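Local atomic coordinates of transcriptional regulator (Saccharomonospora viridis, PDB entry 4KWA), a protein that probably acts as a DNA-binding transcriptional repressor of the TetR family and holds a choline ion in its helical C-terminal part. Residues R7-T12 and H42-S47; V25-I30 and K49-E54; V82-L87 and Y127-M132. All coordinates share one frame; numbering follows the deposited sequence.

Interactions 1 and 2 belong to the same small helical DNA-binding domain. Their centres lie 7 Å apart and they touch directly, with F45 CB 3.4 Å from I51 CG1, so that F45, at the end of the predicted helix-turn-helix, packs directly on I51. Along the chain their segments alternate, which weaves the first four helices together. Interaction 3 lies across the chain's centre in the BetI-type C-terminal part, its own centre about 31 Å from each of the other two. Choline binds in this part, in a pocket that includes Q88, W99 and D160, and the I130 side chain is about 9 Å from the ligand. Helix 48-71 forms one side of interaction 2 and borders interactions 1 and 3.

Interaction 1: R7-T12 and H42-S47; sequences RRILET and HYHFPS
The backbone bond from E11 N to R7 O, 2.8 Å long, belongs to the helical turn that presents I9 and L10 to F45. T12 N donates likewise to R8 O at 3.0 Å, while no hydrogen bond crosses between the segments, and the packing on F45 is apolar. F45 brings the far end of its ring up to both residues. I9 lies alongside, running in the opposite direction, and its CG2 branch meets F45 CE1 at 3.7 Å. L10 is set at a slant to the phenyl group and places CD2 3.6 Å from F45 CZ. Adjacent ring carbons are thus divided between two consecutive residues of helix 2-20, CE1 going to I9 and CZ to L10. The ring gets there because F45 has left helical geometry right after helix 38-44 and holds CG beside its own backbone N (chi1 -52°). Helix 38-44 is the second helix of the predicted helix-turn-helix, the recognition helix in TetR-family proteins, and the contact fastens its C-terminal end to the first helix of the domain. One face of the F45 ring carries H44 CB, 3.5 Å above the plane and displaced toward the rim. The extended branch of I9 passes on to H44, crossing it at about a right angle, with I9 CD1 4.0 Å from H44 ND1. E54 of helix 48-71 touches both L10 and F45, and S47 OG caps that helix, accepting from D50 N.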
loop_
_atom_site.group_PDB
_atom_site.type_symbol
_atom_site.label_atom_id
_atom_site.label_comp_id
_atom_site.label_asym_id
_atom_site.label_seq_id
_atom_site.Cartn_x
_atom_site.Cartn_y
_atom_site.Cartn_z
ATOM N N ARG A 7 -18.904 -19.032 10.191
ATOM C CA ARG A 7 -17.554 -18.812 10.607
ATOM C C ARG A 7 -16.541 -19.617 9.781
ATOM O O ARG A 7 -15.489 -19.138 9.420
ATOM C CB ARG A 7 -17.458 -19.286 12.064
ATOM C CG ARG A 7 -16.162 -18.944 12.748
ATOM C CD ARG A 7 -15.988 -19.692 14.050
ATOM N NE ARG A 7 -15.814 -21.142 13.821
ATOM C CZ ARG A 7 -14.670 -21.698 13.395
ATOM N NH1 ARG A 7 -13.612 -20.922 13.069
ATOM N NH2 ARG A 7 -14.602 -23.024 13.216
ATOM N N ARG A 8 -16.868 -20.895 9.533
ATOM C CA ARG A 8 -15.986 -21.776 8.767
ATOM C C ARG A 8 -15.815 -21.286 7.329
ATOM O O ARG A 8 -14.707 -21.227 6.839
ATOM C CB ARG A 8 -16.393 -23.256 8.888
ATOM C CG ARG A 8 -15.695 -23.922 10.102
ATOM C CD ARG A 8 -16.064 -25.376 10.448
ATOM N NE ARG A 8 -15.895 -26.316 9.333
ATOM C CZ ARG A 8 -16.880 -26.759 8.540
ATOM N NH1 ARG A 8 -16.594 -27.593 7.509
ATOM N NH2 ARG A 8 -18.152 -26.380 8.765
ATOM N N ILE A 9 -16.923 -20.876 6.720
ATOM C CA ILE A 9 -16.837 -20.293 5.389
ATOM C C ILE A 9 -15.931 -19.101 5.390
ATOM O O ILE A 9 -15.055 -18.948 4.516
ATOM C CB ILE A 9 -18.224 -19.869 4.864
ATOM C CG1 ILE A 9 -19.127 -21.061 4.607
ATOM C CG2 ILE A 9 -18.078 -19.074 3.576
ATOM C CD1 ILE A 9 -20.592 -20.722 4.357
ATOM N N LEU A 10 -16.126 -18.203 6.358
ATOM C CA LEU A 10 -15.300 -16.994 6.436
ATOM C C LEU A 10 -13.872 -17.224 6.720
ATOM O O LEU A 10 -13.013 -16.588 6.138
ATOM C CB LEU A 10 -15.885 -16.011 7.455
ATOM C CG LEU A 10 -17.233 -15.448 7.079
ATOM C CD1 LEU A 10 -17.690 -14.596 8.237
ATOM C CD2 LEU A 10 -17.208 -14.667 5.799
ATOM N N GLU A 11 -13.594 -18.172 7.587
ATOM C CA GLU A 11 -12.181 -18.504 7.892
ATOM C C GLU A 11 -11.455 -19.062 6.686
ATOM O O GLU A 11 -10.326 -18.637 6.379
ATOM C CB GLU A 11 -12.117 -19.492 9.029
ATOM C CG GLU A 11 -10.713 -19.591 9.590
ATOM C CD GLU A 11 -10.692 -20.177 11.006
ATOM O OE1 GLU A 11 -11.786 -20.487 11.537
ATOM O OE2 GLU A 11 -9.594 -20.272 11.612
ATOM N N THR A 12 -12.126 -19.948 5.987
ATOM C CA THR A 12 -11.612 -20.558 4.756
ATOM C C THR A 12 -11.448 -19.480 3.663
ATOM O O THR A 12 -10.346 -19.373 3.042
ATOM C CB THR A 12 -12.488 -21.772 4.320
ATOM O OG1 THR A 12 -12.468 -22.780 5.329
ATOM C CG2 THR A 12 -12.011 -22.349 3.063
ATOM N N HIS A 42 -23.851 -19.621 -0.945
ATOM C CA HIS A 42 -24.698 -18.525 -1.523
ATOM C C HIS A 42 -25.796 -18.077 -0.524
ATOM O O HIS A 42 -26.127 -16.874 -0.360
ATOM C CB HIS A 42 -25.293 -18.969 -2.858
ATOM C CG HIS A 42 -24.286 -19.414 -3.907
ATOM N ND1 HIS A 42 -23.217 -18.645 -4.299
ATOM C CD2 HIS A 42 -24.285 -20.496 -4.733
ATOM C CE1 HIS A 42 -22.571 -19.246 -5.282
ATOM N NE2 HIS A 42 -23.182 -20.389 -5.546
ATOM N N TYR A 43 -26.294 -19.041 0.234
ATOM C CA TYR A 43 -27.333 -18.736 1.230
ATOM C C TYR A 43 -26.849 -17.778 2.262
ATOM O O TYR A 43 -27.508 -16.770 2.525
ATOM C CB TYR A 43 -27.862 -20.010 1.853
ATOM C CG TYR A 43 -28.882 -19.845 2.950
ATOM C CD1 TYR A 43 -30.164 -19.314 2.684
ATOM C CD2 TYR A 43 -28.627 -20.335 4.229
ATOM C CE1 TYR A 43 -31.129 -19.195 3.697
ATOM C CE2 TYR A 43 -29.586 -20.243 5.241
ATOM C CZ TYR A 43 -30.844 -19.692 4.972
ATOM O OH TYR A 43 -31.804 -19.651 6.000
ATOM N N HIS A 44 -25.624 -17.954 2.734
ATOM C CA HIS A 44 -25.156 -17.018 3.726
ATOM C C HIS A 44 -24.568 -15.749 3.129
ATOM O O HIS A 44 -24.687 -14.672 3.701
ATOM C CB HIS A 44 -24.153 -17.678 4.614
ATOM C CG HIS A 44 -24.745 -18.733 5.493
ATOM N ND1 HIS A 44 -24.408 -20.065 5.393
ATOM C CD2 HIS A 44 -25.695 -18.654 6.455
ATOM C CE1 HIS A 44 -25.099 -20.761 6.277
ATOM N NE2 HIS A 44 -25.898 -19.930 6.924
ATOM N N PHE A 45 -23.987 -15.857 1.947
ATOM C CA PHE A 45 -23.295 -14.735 1.323
ATOM C C PHE A 45 -23.617 -14.715 -0.174
ATOM O O PHE A 45 -22.900 -15.325 -0.984
ATOM C CB PHE A 45 -21.785 -14.952 1.537
ATOM C CG PHE A 45 -21.429 -15.203 2.988
ATOM C CD1 PHE A 45 -21.019 -16.451 3.423
ATOM C CD2 PHE A 45 -21.423 -14.137 3.897
ATOM C CE1 PHE A 45 -20.651 -16.669 4.729
ATOM C CE2 PHE A 45 -21.087 -14.367 5.213
ATOM C CZ PHE A 45 -20.705 -15.641 5.618
ATOM N N PRO A 46 -24.747 -14.050 -0.532
ATOM C CA PRO A 46 -25.263 -14.016 -1.901
ATOM C C PRO A 46 -24.329 -13.515 -2.948
ATOM O O PRO A 46 -24.628 -13.728 -4.127
ATOM C CB PRO A 46 -26.535 -13.139 -1.796
ATOM C CG PRO A 46 -26.895 -13.142 -0.351
ATOM C CD PRO A 46 -25.572 -13.252 0.374
ATOM N N SER A 47 -23.233 -12.827 -2.577
ATOM C CA SER A 47 -22.334 -12.426 -3.576
ATOM C C SER A 47 -20.952 -12.532 -2.988
ATOM O O SER A 47 -20.722 -12.488 -1.762
ATOM C CB SER A 47 -22.564 -10.977 -3.976
ATOM O OG SER A 47 -21.902 -10.171 -3.036
#

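Interaction 2: V25-I30 and K49-E54; sequences VRIHDI and KDILLE
A purely apolar contact of three isoleucines joins the first helix of the predicted helix-turn-helix, 27-34, to the start of the long helix 48-71. The backbones stay well apart, 9.6 Å between the CA atoms of I27 and I51, and methyl groups bridge the interval. I51 leaves its backbone toward the other segment, and its extended chain (chi2 179°) ends in CD1, the methyl that meets both partners. I27 CD1 comes within 3.6 Å of I51 CD1, the two side chains crossing obliquely. I27 sets out from its helix pointing aside, and a turn about CB-CG1 (chi2 -49°) brings the terminal methyl round to the partner. I30, one turn on, reaches I51 tip to tip, with 4.2 Å between I30 CD1 and I51 CD1, a looser approach. Further apolar cover comes from A13 of helix 2-20, which touches I30 and I51, and from I41 and F45, which also lie against I51. The start of helix 27-34 is ordered by a bond from R26 N to D29 OD2 (2.8 Å, 168° at the hydrogen), received on the anti side and tilted out of the carboxylate plane. R26 occupies the N-cap, so this is half of a capping box, the N3 side chain accepting the N-cap amide. Such packing of a helix-turn-helix against a following long helix is characteristic of the TetR-family DNA-binding domain; here the long helix, 48-71, leads on toward the C-terminal part.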
loop_
_atom_site.group_PDB
_atom_site.type_symbol
_atom_site.label_atom_id
_atom_site.label_comp_id
_atom_site.label_asym_id
_atom_site.label_seq_id
_atom_site.Cartn_x
_atom_site.Cartn_y
_atom_site.Cartn_z
ATOM N N VAL A 25 -10.261 -16.431 -6.345
ATOM C CA VAL A 25 -10.974 -17.402 -5.552
ATOM C C VAL A 25 -12.414 -17.586 -6.024
ATOM O O VAL A 25 -13.208 -16.648 -6.011
ATOM C CB VAL A 25 -11.053 -16.941 -4.121
ATOM C CG1 VAL A 25 -12.001 -17.833 -3.342
ATOM C CG2 VAL A 25 -9.698 -16.969 -3.483
ATOM N N ARG A 26 -12.787 -18.807 -6.396
ATOM C CA ARG A 26 -14.101 -19.083 -6.812
ATOM C C ARG A 26 -14.875 -19.698 -5.668
ATOM O O ARG A 26 -14.306 -20.313 -4.769
ATOM C CB ARG A 26 -14.077 -20.002 -8.087
ATOM C CG ARG A 26 -13.570 -19.194 -9.276
ATOM C CD ARG A 26 -13.140 -19.971 -10.484
ATOM N NE ARG A 26 -12.659 -19.027 -11.493
ATOM C CZ ARG A 26 -11.405 -18.550 -11.565
ATOM N NH1 ARG A 26 -11.102 -17.696 -12.534
ATOM N NH2 ARG A 26 -10.438 -18.899 -10.689
ATOM N N ILE A 27 -16.181 -19.646 -5.749
ATOM C CA ILE A 27 -17.014 -20.225 -4.689
ATOM C C ILE A 27 -16.767 -21.741 -4.508
ATOM O O ILE A 27 -16.737 -22.249 -3.381
ATOM C CB ILE A 27 -18.507 -19.985 -4.929
ATOM C CG1 ILE A 27 -18.799 -18.451 -4.989
ATOM C CG2 ILE A 27 -19.382 -20.659 -3.851
ATOM C CD1 ILE A 27 -18.212 -17.628 -3.859
ATOM N N HIS A 28 -16.554 -22.464 -5.592
ATOM C CA HIS A 28 -16.350 -23.914 -5.465
ATOM C C HIS A 28 -15.008 -24.208 -4.774
ATOM O O HIS A 28 -14.825 -25.272 -4.284
ATOM C CB HIS A 28 -16.422 -24.642 -6.795
ATOM C CG HIS A 28 -15.133 -24.670 -7.548
ATOM N ND1 HIS A 28 -14.761 -23.680 -8.440
ATOM C CD2 HIS A 28 -14.114 -25.568 -7.543
ATOM C CE1 HIS A 28 -13.571 -23.960 -8.949
ATOM N NE2 HIS A 28 -13.152 -25.096 -8.412
ATOM N N ASP A 29 -14.065 -23.266 -4.795
ATOM C CA ASP A 29 -12.756 -23.467 -4.087
ATOM C C ASP A 29 -13.072 -23.508 -2.595
ATOM O O ASP A 29 -12.487 -24.301 -1.823
ATOM C CB ASP A 29 -11.809 -22.320 -4.362
ATOM C CG ASP A 29 -11.372 -22.259 -5.779
ATOM O OD1 ASP A 29 -11.078 -23.341 -6.303
ATOM O OD2 ASP A 29 -11.209 -21.129 -6.342
ATOM N N ILE A 30 -13.935 -22.602 -2.165
ATOM C CA ILE A 30 -14.353 -22.603 -0.762
ATOM C C ILE A 30 -15.145 -23.848 -0.401
ATOM O O ILE A 30 -14.841 -24.553 0.588
ATOM C CB ILE A 30 -15.152 -21.351 -0.426
ATOM C CG1 ILE A 30 -14.334 -20.155 -0.731
ATOM C CG2 ILE A 30 -15.483 -21.252 1.049
ATOM C CD1 ILE A 30 -15.096 -18.839 -0.889
ATOM N N LYS A 49 -18.630 -10.349 -3.060
ATOM C CA LYS A 49 -18.273 -9.122 -2.303
ATOM C C LYS A 49 -18.777 -9.219 -0.917
ATOM O O LYS A 49 -18.217 -8.609 0.008
ATOM C CB LYS A 49 -18.818 -7.807 -2.946
ATOM C CG LYS A 49 -18.112 -7.398 -4.223
ATOM C CD LYS A 49 -18.708 -6.130 -4.845
ATOM C CE LYS A 49 -20.168 -6.273 -5.248
ATOM N NZ LYS A 49 -20.656 -5.070 -5.988
ATOM N N ASP A 50 -19.886 -9.920 -0.717
ATOM C CA ASP A 50 -20.321 -10.097 0.662
ATOM C C ASP A 50 -19.414 -10.993 1.442
ATOM O O ASP A 50 -19.235 -10.749 2.650
ATOM C CB ASP A 50 -21.721 -10.640 0.804
ATOM C CG ASP A 50 -22.735 -9.550 0.821
ATOM O OD1 ASP A 50 -22.739 -8.721 -0.126
ATOM O OD2 ASP A 50 -23.486 -9.504 1.810
ATOM N N ILE A 51 -18.878 -12.051 0.813
ATOM C CA ILE A 51 -17.902 -12.910 1.530
ATOM C C ILE A 51 -16.671 -12.041 1.953
ATOM O O ILE A 51 -16.210 -12.134 3.098
ATOM C CB ILE A 51 -17.431 -14.111 0.698
ATOM C CG1 ILE A 51 -18.644 -14.935 0.297
ATOM C CG2 ILE A 51 -16.406 -14.953 1.523
ATOM C CD1 ILE A 51 -18.280 -16.133 -0.540
ATOM N N LEU A 52 -16.184 -11.170 1.068
ATOM C CA LEU A 52 -15.025 -10.319 1.390
ATOM C C LEU A 52 -15.382 -9.360 2.554
ATOM O O LEU A 52 -14.654 -9.288 3.561
ATOM C CB LEU A 52 -14.578 -9.494 0.196
ATOM C CG LEU A 52 -13.388 -8.516 0.301
ATOM C CD1 LEU A 52 -12.181 -9.220 0.846
ATOM C CD2 LEU A 52 -13.050 -7.821 -0.982
ATOM N N LEU A 53 -16.553 -8.720 2.443
ATOM C CA LEU A 53 -16.914 -7.748 3.463
ATOM C C LEU A 53 -17.018 -8.443 4.842
ATOM O O LEU A 53 -16.513 -7.927 5.864
ATOM C CB LEU A 53 -18.229 -7.063 3.071
ATOM C CG LEU A 53 -18.796 -6.090 4.064
ATOM C CD1 LEU A 53 -17.924 -4.872 4.020
ATOM C CD2 LEU A 53 -20.258 -5.818 3.651
ATOM N N GLU A 54 -17.693 -9.582 4.890
ATOM C CA GLU A 54 -17.924 -10.225 6.206
ATOM C C GLU A 54 -16.675 -10.883 6.770
ATOM O O GLU A 54 -16.441 -10.955 8.030
ATOM C CB GLU A 54 -19.097 -11.203 6.096
ATOM C CG GLU A 54 -20.443 -10.530 5.756
ATOM C CD GLU A 54 -20.869 -9.456 6.783
ATOM O OE1 GLU A 54 -20.450 -9.588 7.965
ATOM O OE2 GLU A 54 -21.631 -8.500 6.432
#

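Interaction 3: V82-L87 and Y127-M132; sequences VRLVEL and YQTIAM
Between 82-87 and 127-132 the nearest CA atoms are those of L84 and I130, 8.1 Å apart, near enough for short aliphatic side chains to meet without any polar link. L84 points toward 127-132 and ends in two methyls that both meet T129. The T129 methyl CG2 lies 3.8 Å from L84 CD1 and 4.1 Å from L84 CD2, so it sits near both prongs of the leucine fork, with the two side chains inclined to one another. T129 holds CG2 anti to its backbone N, which sets the methyl against L84. The hydroxyl is thereby directed back along its own helix, where OG1 is hydrogen-bonded to R125 O. I130 completes the apolar group more loosely, its CD1 4.3 Å from L84 CD1. Both helices belong to the all-helical C-terminal part, the region that in TetR-family regulators receives the effector, and in this protein the I130 side chain is about 9 Å from the bound choline. I130 also packs on A152 and L155 of helix 148-168, while L84 extends the apolar layer to L71 of helix 48-71 and to W126 and T133 of helix 113-139. Helix 175-190 borders 82-87 through L182 and I186, which V85 touches. The second subunit comes up to 127-132 as well, where its K170 packs against Y127.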
loop_
_atom_site.group_PDB
_atom_site.type_symbol
_atom_site.label_atom_id
_atom_site.label_comp_id
_atom_site.label_asym_id
_atom_site.label_seq_id
_atom_site.Cartn_x
_atom_site.Cartn_y
_atom_site.Cartn_z
ATOM N N VAL A 82 6.116 -0.186 21.246
ATOM C CA VAL A 82 6.954 -1.265 20.671
ATOM C C VAL A 82 6.129 -2.521 20.392
ATOM O O VAL A 82 6.255 -3.083 19.316
ATOM C CB VAL A 82 8.191 -1.608 21.549
ATOM C CG1 VAL A 82 8.907 -2.870 21.044
ATOM C CG2 VAL A 82 9.173 -0.429 21.579
ATOM N N ARG A 83 5.250 -2.912 21.301
ATOM C CA ARG A 83 4.404 -4.075 21.059
ATOM C C ARG A 83 3.389 -3.848 19.958
ATOM O O ARG A 83 3.193 -4.661 19.118
ATOM C CB ARG A 83 3.658 -4.458 22.300
ATOM C CG ARG A 83 4.418 -5.384 23.172
ATOM C CD ARG A 83 3.860 -5.350 24.563
ATOM N NE ARG A 83 4.817 -5.913 25.474
ATOM C CZ ARG A 83 4.904 -7.190 25.756
ATOM N NH1 ARG A 83 5.830 -7.576 26.588
ATOM N NH2 ARG A 83 4.063 -8.058 25.228
ATOM N N LEU A 84 2.751 -2.713 20.004
ATOM C CA LEU A 84 1.811 -2.303 18.977
ATOM C C LEU A 84 2.396 -2.388 17.597
ATOM O O LEU A 84 1.710 -2.812 16.707
ATOM C CB LEU A 84 1.289 -0.877 19.177
ATOM C CG LEU A 84 0.151 -0.740 20.140
ATOM C CD1 LEU A 84 -0.119 0.738 20.448
ATOM C CD2 LEU A 84 -1.103 -1.460 19.568
ATOM N N VAL A 85 3.620 -1.920 17.428
ATOM C CA VAL A 85 4.299 -1.916 16.145
ATOM C C VAL A 85 4.661 -3.329 15.780
ATOM O O VAL A 85 4.421 -3.737 14.630
ATOM C CB VAL A 85 5.481 -0.906 16.164
ATOM C CG1 VAL A 85 6.351 -1.082 14.949
ATOM C CG2 VAL A 85 4.954 0.535 16.259
ATOM N N GLU A 86 5.074 -4.146 16.771
ATOM C CA GLU A 86 5.392 -5.546 16.547
ATOM C C GLU A 86 4.171 -6.345 15.945
ATOM O O GLU A 86 4.315 -7.260 15.094
ATOM C CB GLU A 86 5.892 -6.203 17.858
ATOM C CG GLU A 86 6.176 -7.703 17.723
ATOM C CD GLU A 86 7.463 -8.004 16.945
ATOM O OE1 GLU A 86 8.382 -7.138 16.888
ATOM O OE2 GLU A 86 7.599 -9.146 16.420
ATOM N N LEU A 87 3.006 -6.114 16.536
ATOM C CA LEU A 87 1.730 -6.688 16.055
ATOM C C LEU A 87 1.388 -6.332 14.593
ATOM O O LEU A 87 0.557 -6.969 13.986
ATOM C CB LEU A 87 0.588 -6.146 16.874
ATOM C CG LEU A 87 0.453 -6.683 18.249
ATOM C CD1 LEU A 87 -0.674 -5.884 18.874
ATOM C CD2 LEU A 87 0.137 -8.160 18.131
ATOM N N TYR A 127 -5.411 4.319 14.317
ATOM C CA TYR A 127 -4.861 5.616 14.290
ATOM C C TYR A 127 -5.026 6.264 15.687
ATOM O O TYR A 127 -4.053 6.746 16.284
ATOM C CB TYR A 127 -5.553 6.438 13.237
ATOM C CG TYR A 127 -5.133 7.904 13.188
ATOM C CD1 TYR A 127 -4.002 8.312 12.530
ATOM C CD2 TYR A 127 -5.904 8.859 13.767
ATOM C CE1 TYR A 127 -3.704 9.632 12.410
ATOM C CE2 TYR A 127 -5.568 10.182 13.700
ATOM C CZ TYR A 127 -4.438 10.554 13.041
ATOM O OH TYR A 127 -4.166 11.915 12.997
ATOM N N GLN A 128 -6.215 6.210 16.210
ATOM C CA GLN A 128 -6.479 6.726 17.587
ATOM C C GLN A 128 -5.706 5.991 18.686
ATOM O O GLN A 128 -5.212 6.651 19.599
ATOM C CB GLN A 128 -7.956 6.837 17.888
ATOM C CG GLN A 128 -8.762 7.713 16.946
ATOM C CD GLN A 128 -8.372 9.220 16.836
ATOM O OE1 GLN A 128 -8.728 9.908 15.855
ATOM N NE2 GLN A 128 -7.663 9.709 17.786
ATOM N N THR A 129 -5.584 4.666 18.592
ATOM C CA THR A 129 -4.764 3.908 19.478
ATOM C C THR A 129 -3.311 4.424 19.518
ATOM O O THR A 129 -2.695 4.551 20.566
ATOM C CB THR A 129 -4.830 2.450 19.069
ATOM O OG1 THR A 129 -6.130 2.020 19.449
ATOM C CG2 THR A 129 -3.762 1.633 19.811
ATOM N N ILE A 130 -2.726 4.632 18.322
ATOM C CA ILE A 130 -1.384 5.134 18.206
ATOM C C ILE A 130 -1.308 6.498 18.826
ATOM O O ILE A 130 -0.425 6.750 19.705
ATOM C CB ILE A 130 -0.965 5.238 16.708
ATOM C CG1 ILE A 130 -0.955 3.864 16.042
ATOM C CG2 ILE A 130 0.425 5.832 16.619
ATOM C CD1 ILE A 130 -0.089 2.850 16.753
ATOM N N ALA A 131 -2.217 7.390 18.442
ATOM C CA ALA A 131 -2.146 8.735 18.994
ATOM C C ALA A 131 -2.272 8.775 20.533
ATOM O O ALA A 131 -1.591 9.546 21.258
ATOM C CB ALA A 131 -3.223 9.625 18.304
HETATM N N MSE A 132 -3.153 7.912 21.047
HETATM C CA MSE A 132 -3.356 7.839 22.462
HETATM C C MSE A 132 -2.118 7.340 23.111
HETATM O O MSE A 132 -1.792 7.798 24.211
HETATM C CB MSE A 132 -4.565 6.984 22.802
HETATM C CG MSE A 132 -4.725 6.850 24.296
HETATM SE SE MSE A 132 -6.112 5.457 24.563
HETATM C CE MSE A 132 -5.300 3.692 24.087
#